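Local coordinates for protein transcriptional activator TenA-1 (Sulfolobus solfataricus P2, PDB 2QZC) that probably acts as a TenA-like thiaminase in thiamine metabolism, as a member of the TENA/THI-4/PQQC family, at residues R42-Q47 against F139-V144; D126-L131 against D180-T185; Y147-P152 against T158-Y163. All coordinates share one frame; numbering follows the deposited sequence.

Overall arrangement
All three contacts draw on helix 127-148 and so follow it from its first turn to its last. Contact 2 joins its beginning to the loop before helix 186-208, contact 1 joins it to helix 38-63, its centre about 6 Å from that of the chain, and contact 3 packs the turn at its end against helix 154-164. Contacts 2 and 3 lie on opposite sides of the chain's centre, with centres about 30 Å apart. Contacts 1 and 3, with centres about 11 Å apart, touch: Tyr141 CE2 lies 3.7 Å from Trp159 CZ2. An imidazole and a glycerol, probably from the crystallisation liquor, lie about 3 Å from the Tyr141 side chain and may mark a pocket.

Contact 1 of 3, residues R42-Q47 against F139-V144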
loop_
_atom_site.group_PDB
_atom_site.type_symbol
_atom_site.label_atom_id
_atom_site.label_comp_id
_atom_site.label_asym_id
_atom_site.label_seq_id
_atom_site.Cartn_x
_atom_site.Cartn_y
_atom_site.Cartn_z
ATOM N N ARG A 42 0.326 -7.692 -28.213
ATOM C CA ARG A 42 1.469 -8.146 -27.435
ATOM C C ARG A 42 2.343 -6.954 -27.037
ATOM O O ARG A 42 2.734 -6.837 -25.873
ATOM C CB ARG A 42 2.284 -9.170 -28.218
ATOM C CG ARG A 42 3.395 -9.737 -27.443
ATOM C CD ARG A 42 4.184 -10.820 -28.202
ATOM N NE ARG A 42 5.278 -11.310 -27.363
ATOM C CZ ARG A 42 6.515 -10.807 -27.330
ATOM N NH1 ARG A 42 6.887 -9.797 -28.100
ATOM N NH2 ARG A 42 7.404 -11.347 -26.501
ATOM N N TYR A 43 2.612 -6.069 -27.990
ATOM C CA TYR A 43 3.406 -4.853 -27.747
ATOM C C TYR A 43 2.725 -4.064 -26.608
ATOM O O TYR A 43 3.394 -3.602 -25.631
ATOM C CB TYR A 43 3.446 -3.988 -28.997
ATOM C CG TYR A 43 4.112 -2.651 -28.813
ATOM C CD1 TYR A 43 3.433 -1.581 -28.241
ATOM C CD2 TYR A 43 5.446 -2.452 -29.178
ATOM C CE1 TYR A 43 4.045 -0.363 -28.073
ATOM C CE2 TYR A 43 6.077 -1.210 -29.016
ATOM C CZ TYR A 43 5.356 -0.166 -28.440
ATOM O OH TYR A 43 5.945 1.063 -28.263
ATOM N N TYR A 44 1.405 -3.885 -26.735
ATOM C CA TYR A 44 0.597 -3.162 -25.728
ATOM C C TYR A 44 0.737 -3.804 -24.346
ATOM O O TYR A 44 0.942 -3.129 -23.310
ATOM C CB TYR A 44 -0.901 -3.091 -26.149
ATOM C CG TYR A 44 -1.825 -2.799 -24.990
ATOM C CD1 TYR A 44 -1.926 -1.507 -24.464
ATOM C CD2 TYR A 44 -2.562 -3.816 -24.404
ATOM C CE1 TYR A 44 -2.732 -1.274 -23.352
ATOM C CE2 TYR A 44 -3.389 -3.581 -23.321
ATOM C CZ TYR A 44 -3.458 -2.310 -22.795
ATOM O OH TYR A 44 -4.255 -2.099 -21.681
ATOM N N LEU A 45 0.556 -5.128 -24.281
ATOM C CA LEU A 45 0.599 -5.835 -22.997
ATOM C C LEU A 45 1.931 -5.686 -22.295
ATOM O O LEU A 45 1.976 -5.600 -21.035
ATOM C CB LEU A 45 0.302 -7.329 -23.131
ATOM C CG LEU A 45 -1.161 -7.693 -23.194
ATOM C CD1 LEU A 45 -1.208 -9.240 -23.274
ATOM C CD2 LEU A 45 -2.031 -7.157 -22.003
ATOM N N ILE A 46 3.014 -5.663 -23.060
ATOM C CA ILE A 46 4.335 -5.479 -22.482
ATOM C C ILE A 46 4.446 -4.066 -21.896
ATOM O O ILE A 46 4.827 -3.888 -20.723
ATOM C CB ILE A 46 5.435 -5.753 -23.491
ATOM C CG1 ILE A 46 5.439 -7.242 -23.903
ATOM C CG2 ILE A 46 6.808 -5.362 -22.932
ATOM C CD1 ILE A 46 6.301 -7.488 -25.192
ATOM N N GLN A 47 4.012 -3.056 -22.657
ATOM C CA GLN A 47 4.019 -1.687 -22.111
ATOM C C GLN A 47 3.110 -1.567 -20.897
ATOM O O GLN A 47 3.455 -0.889 -19.913
ATOM C CB GLN A 47 3.595 -0.655 -23.178
ATOM C CG GLN A 47 4.615 -0.485 -24.276
ATOM C CD GLN A 47 5.981 -0.066 -23.801
ATOM O OE1 GLN A 47 6.127 0.992 -23.169
ATOM N NE2 GLN A 47 7.001 -0.923 -24.045
ATOM N N PHE A 139 -11.128 4.144 -14.117
ATOM C CA PHE A 139 -12.540 4.254 -14.503
ATOM C C PHE A 139 -12.722 3.962 -15.980
ATOM O O PHE A 139 -13.647 3.228 -16.362
ATOM C CB PHE A 139 -13.122 5.648 -14.146
ATOM C CG PHE A 139 -14.619 5.759 -14.369
ATOM C CD1 PHE A 139 -15.470 5.305 -13.393
ATOM C CD2 PHE A 139 -15.130 6.305 -15.534
ATOM C CE1 PHE A 139 -16.827 5.390 -13.572
ATOM C CE2 PHE A 139 -16.511 6.367 -15.732
ATOM C CZ PHE A 139 -17.338 5.903 -14.748
ATOM N N GLY A 140 -11.837 4.488 -16.823
ATOM C CA GLY A 140 -11.938 4.283 -18.243
ATOM C C GLY A 140 -11.810 2.830 -18.602
ATOM O O GLY A 140 -12.525 2.353 -19.479
ATOM N N TYR A 141 -10.907 2.098 -17.957
ATOM C CA TYR A 141 -10.793 0.666 -18.257
ATOM C C TYR A 141 -12.043 -0.133 -17.847
ATOM O O TYR A 141 -12.363 -1.138 -18.485
ATOM C CB TYR A 141 -9.509 0.057 -17.682
ATOM C CG TYR A 141 -8.298 0.176 -18.591
ATOM C CD1 TYR A 141 -7.954 1.387 -19.223
ATOM C CD2 TYR A 141 -7.505 -0.915 -18.844
ATOM C CE1 TYR A 141 -6.816 1.499 -20.033
ATOM C CE2 TYR A 141 -6.367 -0.806 -19.626
ATOM C CZ TYR A 141 -6.051 0.358 -20.279
ATOM O OH TYR A 141 -4.923 0.421 -21.063
ATOM N N SER A 142 -12.757 0.331 -16.835
ATOM C CA SER A 142 -14.040 -0.298 -16.458
ATOM C C SER A 142 -15.027 -0.215 -17.633
ATOM O O SER A 142 -15.664 -1.225 -18.010
ATOM C CB SER A 142 -14.614 0.386 -15.224
ATOM O OG SER A 142 -15.750 -0.338 -14.758
ATOM N N ILE A 143 -15.108 0.972 -18.252
ATOM C CA ILE A 143 -15.984 1.263 -19.403
ATOM C C ILE A 143 -15.569 0.439 -20.616
ATOM O O ILE A 143 -16.393 -0.142 -21.344
ATOM C CB ILE A 143 -15.946 2.799 -19.746
ATOM C CG1 ILE A 143 -16.737 3.556 -18.684
ATOM C CG2 ILE A 143 -16.515 3.123 -21.152
ATOM C CD1 ILE A 143 -16.636 5.038 -18.826
ATOM N N VAL A 144 -14.283 0.430 -20.877
ATOM C CA VAL A 144 -13.746 -0.279 -22.020
ATOM C C VAL A 144 -13.947 -1.782 -21.886
ATOM O O VAL A 144 -14.307 -2.447 -22.862
ATOM C CB VAL A 144 -12.256 0.081 -22.236
ATOM C CG1 VAL A 144 -11.582 -0.823 -23.304
ATOM C CG2 VAL A 144 -12.117 1.577 -22.580
#
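The Tyr44 ring has the Tyr141 hydroxyl at its edge, in the ring plane, and the Tyr44 hydroxyl in turn sits at the edge of the Tyr141 ring, near its plane. Other aromatic groups surround the pair: Phe27 and Trp203 meet the Tyr44 ring, while Tyr163 meets that of Tyr141 edge-to-face. The two phenols reach toward each other from opposite directions, from helices 38-63 and 127-148, and are joined by a hydrogen bond of 2.7 Å between Tyr44 OH and Tyr141 OH in which either may be the donor. With CG anti to the backbone N (chi1 161°), Tyr44 carries its ring from helix 38-63 to the Tyr141 hydroxyl. The overlap is small and the rings do not stack: Tyr44 CZ and Tyr141 CZ remain 4.5 Å apart, although Tyr44 OH also comes within 3.2 Å of Tyr141 CE2. Both side chains are buried, so the bond gives each hydroxyl a polar partner inside the bundle. An imidazole and a glycerol, probably from the crystallisation liquor, lie beside Tyr141. This aromatic, hydroxyl-lined setting is consistent with the interior pocket of the all-helical, heme oxygenase-like fold of TenA proteins.

Contact 2 of 3, residues D126-L131 against D180-T185; sequences DWNKFL and DEVSIT
A small van der Waals contact, helped by one water bridge, joins the first turn of helix 127-148 to the loop between helices 166-179 and 186-208, about 18 Å from the centre of the chain. Val182 supplies the loop side of it. Its CG2 methyl comes within 3.5 Å of Asn128 OD1 and 4.1 Å of Leu131 CD2, so one branch meets two residues three positions apart on the helix. The other branch, CG1, lies 4.1 Å from both CB and ND2 of Asn128. Val182 and Asn128 run antiparallel, side by side, with the valine branches next to the amide group. With CG of Asn128 anti to the carbonyl carbon (chi1 -70°), the amide lies against the valine and ND2 donates to a water 3.0 Å away. That water donates in turn to Glu181 O, a longer bond of 3.3 Å, and thus links the side-chain amide to the loop backbone beside the valine. The helix start is secured separately: Asp126 OD2 accepts from Lys129 N at 2.9 Å through its anti lone pair, with an N-H...O angle of 154°. Val182 also touches Leu188 of helix 186-208, and Leu131 reaches Ile175 and Ala178 of helix 166-179. The arrangement is that of an N-capped helix start packed against an interhelical loop at one end of a helical bundle.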
loop_
_atom_site.group_PDB
_atom_site.type_symbol
_atom_site.label_atom_id
_atom_site.label_comp_id
_atom_site.label_asym_id
_atom_site.label_seq_id
_atom_site.Cartn_x
_atom_site.Cartn_y
_atom_site.Cartn_z
ATOM N N ASP A 126 0.667 15.023 -3.416
ATOM C CA ASP A 126 -0.650 15.097 -2.774
ATOM C C ASP A 126 -1.564 13.946 -3.142
ATOM O O ASP A 126 -1.624 13.583 -4.318
ATOM C CB ASP A 126 -1.251 16.394 -3.359
ATOM C CG ASP A 126 -2.538 16.783 -2.785
ATOM O OD1 ASP A 126 -2.569 17.258 -1.638
ATOM O OD2 ASP A 126 -3.525 16.691 -3.501
ATOM N N TRP A 127 -2.306 13.378 -2.178
ATOM C CA TRP A 127 -3.245 12.319 -2.477
ATOM C C TRP A 127 -4.320 12.749 -3.478
ATOM O O TRP A 127 -4.584 12.023 -4.450
ATOM C CB TRP A 127 -3.880 11.754 -1.201
ATOM C CG TRP A 127 -5.099 10.919 -1.407
ATOM C CD1 TRP A 127 -6.403 11.282 -1.152
ATOM C CD2 TRP A 127 -5.153 9.600 -1.955
ATOM N NE1 TRP A 127 -7.240 10.242 -1.465
ATOM C CE2 TRP A 127 -6.503 9.200 -1.967
ATOM C CE3 TRP A 127 -4.182 8.698 -2.426
ATOM C CZ2 TRP A 127 -6.915 7.949 -2.471
ATOM C CZ3 TRP A 127 -4.588 7.443 -2.919
ATOM C CH2 TRP A 127 -5.933 7.074 -2.919
ATOM N N ASN A 128 -4.942 13.912 -3.254
ATOM C CA ASN A 128 -6.047 14.330 -4.140
ATOM C C ASN A 128 -5.576 14.483 -5.594
ATOM O O ASN A 128 -6.273 14.068 -6.515
ATOM C CB ASN A 128 -6.712 15.630 -3.668
ATOM C CG ASN A 128 -7.511 15.456 -2.398
ATOM O OD1 ASN A 128 -7.755 14.359 -1.937
ATOM N ND2 ASN A 128 -7.982 16.583 -1.861
ATOM N N LYS A 129 -4.406 15.088 -5.812
ATOM C CA LYS A 129 -3.879 15.254 -7.182
ATOM C C LYS A 129 -3.588 13.901 -7.821
ATOM O O LYS A 129 -3.898 13.686 -8.990
ATOM C CB LYS A 129 -2.640 16.140 -7.170
ATOM C CG LYS A 129 -2.917 17.587 -6.773
ATOM C CD LYS A 129 -1.694 18.461 -6.838
ATOM C CE LYS A 129 -2.025 19.881 -6.379
ATOM N NZ LYS A 129 -0.800 20.712 -6.321
ATOM N N PHE A 130 -2.967 12.990 -7.075
ATOM C CA PHE A 130 -2.729 11.655 -7.598
ATOM C C PHE A 130 -4.038 10.958 -7.949
ATOM O O PHE A 130 -4.174 10.341 -9.008
ATOM C CB PHE A 130 -1.911 10.781 -6.647
ATOM C CG PHE A 130 -1.876 9.333 -7.072
ATOM C CD1 PHE A 130 -1.057 8.938 -8.123
ATOM C CD2 PHE A 130 -2.799 8.387 -6.550
ATOM C CE1 PHE A 130 -1.078 7.624 -8.576
ATOM C CE2 PHE A 130 -2.822 7.093 -7.036
ATOM C CZ PHE A 130 -1.967 6.730 -8.035
ATOM N N LEU A 131 -5.007 11.002 -7.031
ATOM C CA LEU A 131 -6.301 10.341 -7.232
ATOM C C LEU A 131 -6.988 10.808 -8.502
ATOM O O LEU A 131 -7.469 9.985 -9.276
ATOM C CB LEU A 131 -7.172 10.539 -5.964
ATOM C CG LEU A 131 -8.523 9.904 -5.944
ATOM C CD1 LEU A 131 -8.498 8.385 -6.166
ATOM C CD2 LEU A 131 -9.172 10.295 -4.594
ATOM N N ASP A 180 -15.023 11.196 -4.210
ATOM C CA ASP A 180 -16.133 12.076 -3.745
ATOM C C ASP A 180 -15.743 13.062 -2.628
ATOM O O ASP A 180 -16.456 14.070 -2.433
ATOM C CB ASP A 180 -17.352 11.232 -3.371
ATOM C CG ASP A 180 -18.044 10.619 -4.589
ATOM O OD1 ASP A 180 -17.914 11.124 -5.731
ATOM O OD2 ASP A 180 -18.740 9.601 -4.376
ATOM N N GLU A 181 -14.624 12.801 -1.927
ATOM C CA GLU A 181 -14.095 13.689 -0.870
ATOM C C GLU A 181 -13.307 14.871 -1.410
ATOM O O GLU A 181 -12.983 15.806 -0.651
ATOM C CB GLU A 181 -13.179 12.947 0.130
ATOM C CG GLU A 181 -13.883 12.210 1.243
ATOM C CD GLU A 181 -12.985 11.954 2.461
ATOM O OE1 GLU A 181 -12.359 12.906 2.993
ATOM O OE2 GLU A 181 -12.943 10.805 2.914
ATOM N N VAL A 182 -12.982 14.859 -2.704
ATOM C CA VAL A 182 -12.177 15.899 -3.310
ATOM C C VAL A 182 -13.042 17.066 -3.790
ATOM O O VAL A 182 -14.092 16.840 -4.385
ATOM C CB VAL A 182 -11.335 15.344 -4.528
ATOM C CG1 VAL A 182 -10.436 16.411 -5.133
ATOM C CG2 VAL A 182 -10.476 14.146 -4.066
ATOM N N SER A 183 -12.606 18.289 -3.468
ATOM C CA SER A 183 -13.232 19.504 -3.966
ATOM C C SER A 183 -12.558 19.789 -5.311
ATOM O O SER A 183 -11.422 20.262 -5.361
ATOM C CB SER A 183 -13.100 20.612 -2.942
ATOM O OG SER A 183 -13.852 21.747 -3.381
ATOM N N ILE A 184 -13.262 19.532 -6.415
ATOM C CA ILE A 184 -12.630 19.640 -7.744
ATOM C C ILE A 184 -12.462 21.093 -8.185
ATOM O O ILE A 184 -13.379 21.920 -8.060
ATOM C CB ILE A 184 -13.435 18.878 -8.795
ATOM C CG1 ILE A 184 -13.503 17.376 -8.462
ATOM C CG2 ILE A 184 -12.881 19.097 -10.224
ATOM C CD1 ILE A 184 -12.127 16.641 -8.486
ATOM N N THR A 185 -11.259 21.411 -8.654
ATOM C CA THR A 185 -10.860 22.691 -9.138
ATOM C C THR A 185 -10.439 22.584 -10.609
ATOM O O THR A 185 -10.251 21.484 -11.123
ATOM C CB THR A 185 -9.665 23.185 -8.340
ATOM O OG1 THR A 185 -8.515 22.354 -8.662
ATOM C CG2 THR A 185 -9.927 23.148 -6.840
HETATM O O HOH W 1 -9.962 16.616 0.380
#

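Contact 3 of 3, residues Y147-P152 against T158-Y163; sequences YVIDSP and TWASFY
The turn at the end of helix 127-148 packs against helix 154-164, in a tight connection between two successive helices of the bundle. Val148 to Ser151 make a type I beta turn, closed by the bond from Ser151 N to Val148 O. Ala160 is the point of closest backbone approach: its CB is 3.4 Å from Ile149 N and 3.9 Å from Val148 CB, so the methyl sits against the backbone at the start of the turn. On one flank Val148 CG1 approaches Trp159 CE3 obliquely at 4.3 Å. On the other, Ile149 sends its CD1 to within 3.6 Å of Ser161 CA and 3.7 Å of Ser161 CB. CG1 of Ile149 is anti to the backbone N (chi1 -163°) and CD1 then bends back (chi2 62°), which brings the end of the side chain nearer the helix than its first bond would suggest. Ser161 meets this methyl through its carbon atoms, while its OG donates to Thr158 O at 2.7 Å, with the donor tilted 23° from the carbonyl plane. Lys157 NZ adds a polar tie between helix 154-164 and the turn by bonding to Ile149 O. Between the two segments the contact thus rests on van der Waals packing of methyl groups against backbone atoms and side-chain carbons, while the serine hydroxyl is satisfied within its own helix and the polar link to the turn comes from Lys157.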
loop_
_atom_site.group_PDB
_atom_site.type_symbol
_atom_site.label_atom_id
_atom_site.label_comp_id
_atom_site.label_asym_id
_atom_site.label_seq_id
_atom_site.Cartn_x
_atom_site.Cartn_y
_atom_site.Cartn_z
ATOM N N TYR A 147 -17.381 -2.896 -22.826
ATOM C CA TYR A 147 -17.573 -2.869 -24.266
ATOM C C TYR A 147 -16.910 -4.052 -24.969
ATOM O O TYR A 147 -17.534 -4.790 -25.754
ATOM C CB TYR A 147 -17.056 -1.556 -24.825
ATOM C CG TYR A 147 -17.205 -1.387 -26.311
ATOM C CD1 TYR A 147 -18.451 -1.299 -26.903
ATOM C CD2 TYR A 147 -16.087 -1.274 -27.121
ATOM C CE1 TYR A 147 -18.564 -1.123 -28.308
ATOM C CE2 TYR A 147 -16.182 -1.098 -28.491
ATOM C CZ TYR A 147 -17.412 -1.014 -29.081
ATOM O OH TYR A 147 -17.456 -0.832 -30.458
ATOM N N VAL A 148 -15.634 -4.257 -24.678
ATOM C CA VAL A 148 -14.829 -5.261 -25.344
ATOM C C VAL A 148 -15.175 -6.701 -24.972
ATOM O O VAL A 148 -14.854 -7.630 -25.747
ATOM C CB VAL A 148 -13.316 -4.939 -25.148
ATOM C CG1 VAL A 148 -12.345 -5.994 -25.775
ATOM C CG2 VAL A 148 -12.982 -3.549 -25.727
ATOM N N ILE A 149 -15.864 -6.916 -23.843
ATOM C CA ILE A 149 -16.270 -8.291 -23.438
ATOM C C ILE A 149 -17.133 -8.985 -24.494
ATOM O O ILE A 149 -17.148 -10.210 -24.534
ATOM C CB ILE A 149 -16.961 -8.286 -22.032
ATOM C CG1 ILE A 149 -17.021 -9.684 -21.410
ATOM C CG2 ILE A 149 -18.320 -7.586 -22.068
ATOM C CD1 ILE A 149 -15.687 -10.314 -21.138
ATOM N N ASP A 150 -17.825 -8.204 -25.332
ATOM C CA ASP A 150 -18.642 -8.766 -26.412
ATOM C C ASP A 150 -17.859 -9.131 -27.666
ATOM O O ASP A 150 -18.458 -9.585 -28.650
ATOM C CB ASP A 150 -19.778 -7.814 -26.760
ATOM C CG ASP A 150 -20.758 -7.648 -25.612
ATOM O OD1 ASP A 150 -20.970 -8.602 -24.829
ATOM O OD2 ASP A 150 -21.309 -6.547 -25.495
ATOM N N SER A 151 -16.544 -8.906 -27.687
ATOM C CA SER A 151 -15.709 -9.305 -28.810
ATOM C C SER A 151 -15.865 -10.783 -29.156
ATOM O O SER A 151 -15.973 -11.604 -28.260
ATOM C CB SER A 151 -14.221 -9.102 -28.460
ATOM O OG SER A 151 -13.376 -9.363 -29.578
ATOM N N PRO A 152 -15.808 -11.120 -30.459
ATOM C CA PRO A 152 -15.768 -12.528 -30.819
ATOM C C PRO A 152 -14.380 -13.163 -30.646
ATOM O O PRO A 152 -14.238 -14.364 -30.791
ATOM C CB PRO A 152 -16.153 -12.474 -32.296
ATOM C CG PRO A 152 -15.599 -11.251 -32.783
ATOM C CD PRO A 152 -15.824 -10.268 -31.651
ATOM N N THR A 158 -11.006 -12.379 -23.115
ATOM C CA THR A 158 -10.284 -12.749 -21.877
ATOM C C THR A 158 -9.713 -11.514 -21.177
ATOM O O THR A 158 -9.884 -11.352 -19.962
ATOM C CB THR A 158 -9.150 -13.746 -22.153
ATOM O OG1 THR A 158 -9.698 -14.962 -22.704
ATOM C CG2 THR A 158 -8.380 -14.102 -20.864
ATOM N N TRP A 159 -9.057 -10.650 -21.952
ATOM C CA TRP A 159 -8.518 -9.400 -21.392
ATOM C C TRP A 159 -9.631 -8.583 -20.766
ATOM O O TRP A 159 -9.512 -8.127 -19.617
ATOM C CB TRP A 159 -7.840 -8.605 -22.511
ATOM C CG TRP A 159 -7.364 -7.220 -22.097
ATOM C CD1 TRP A 159 -6.158 -6.895 -21.531
ATOM C CD2 TRP A 159 -8.068 -6.004 -22.279
ATOM N NE1 TRP A 159 -6.104 -5.559 -21.297
ATOM C CE2 TRP A 159 -7.252 -4.971 -21.732
ATOM C CE3 TRP A 159 -9.328 -5.672 -22.774
ATOM C CZ2 TRP A 159 -7.652 -3.634 -21.725
ATOM C CZ3 TRP A 159 -9.746 -4.368 -22.729
ATOM C CH2 TRP A 159 -8.893 -3.342 -22.222
ATOM N N ALA A 160 -10.728 -8.398 -21.506
ATOM C CA ALA A 160 -11.855 -7.596 -21.044
ATOM C C ALA A 160 -12.551 -8.156 -19.819
ATOM O O ALA A 160 -13.052 -7.379 -18.989
ATOM C CB ALA A 160 -12.880 -7.353 -22.169
ATOM N N SER A 161 -12.538 -9.484 -19.660
ATOM C CA SER A 161 -13.263 -10.122 -18.550
ATOM C C SER A 161 -12.752 -9.667 -17.205
ATOM O O SER A 161 -13.544 -9.580 -16.264
ATOM C CB SER A 161 -13.226 -11.645 -18.664
ATOM O OG SER A 161 -11.921 -12.144 -18.426
ATOM N N PHE A 162 -11.453 -9.348 -17.096
ATOM C CA PHE A 162 -10.960 -8.813 -15.836
ATOM C C PHE A 162 -11.602 -7.446 -15.494
ATOM O O PHE A 162 -12.116 -7.234 -14.392
ATOM C CB PHE A 162 -9.461 -8.711 -15.812
ATOM C CG PHE A 162 -8.954 -8.015 -14.586
ATOM C CD1 PHE A 162 -9.289 -8.504 -13.303
ATOM C CD2 PHE A 162 -8.221 -6.834 -14.690
ATOM C CE1 PHE A 162 -8.867 -7.828 -12.145
ATOM C CE2 PHE A 162 -7.776 -6.176 -13.544
ATOM C CZ PHE A 162 -8.104 -6.675 -12.268
ATOM N N TYR A 163 -11.599 -6.544 -16.470
ATOM C CA TYR A 163 -12.130 -5.203 -16.274
ATOM C C TYR A 163 -13.644 -5.137 -16.173
ATOM O O TYR A 163 -14.164 -4.180 -15.607
ATOM C CB TYR A 163 -11.571 -4.258 -17.352
ATOM C CG TYR A 163 -10.062 -4.233 -17.314
ATOM C CD1 TYR A 163 -9.411 -3.626 -16.272
ATOM C CD2 TYR A 163 -9.289 -4.837 -18.285
ATOM C CE1 TYR A 163 -8.037 -3.636 -16.176
ATOM C CE2 TYR A 163 -7.898 -4.827 -18.201
ATOM C CZ TYR A 163 -7.276 -4.212 -17.150
ATOM O OH TYR A 163 -5.888 -4.188 -17.060
#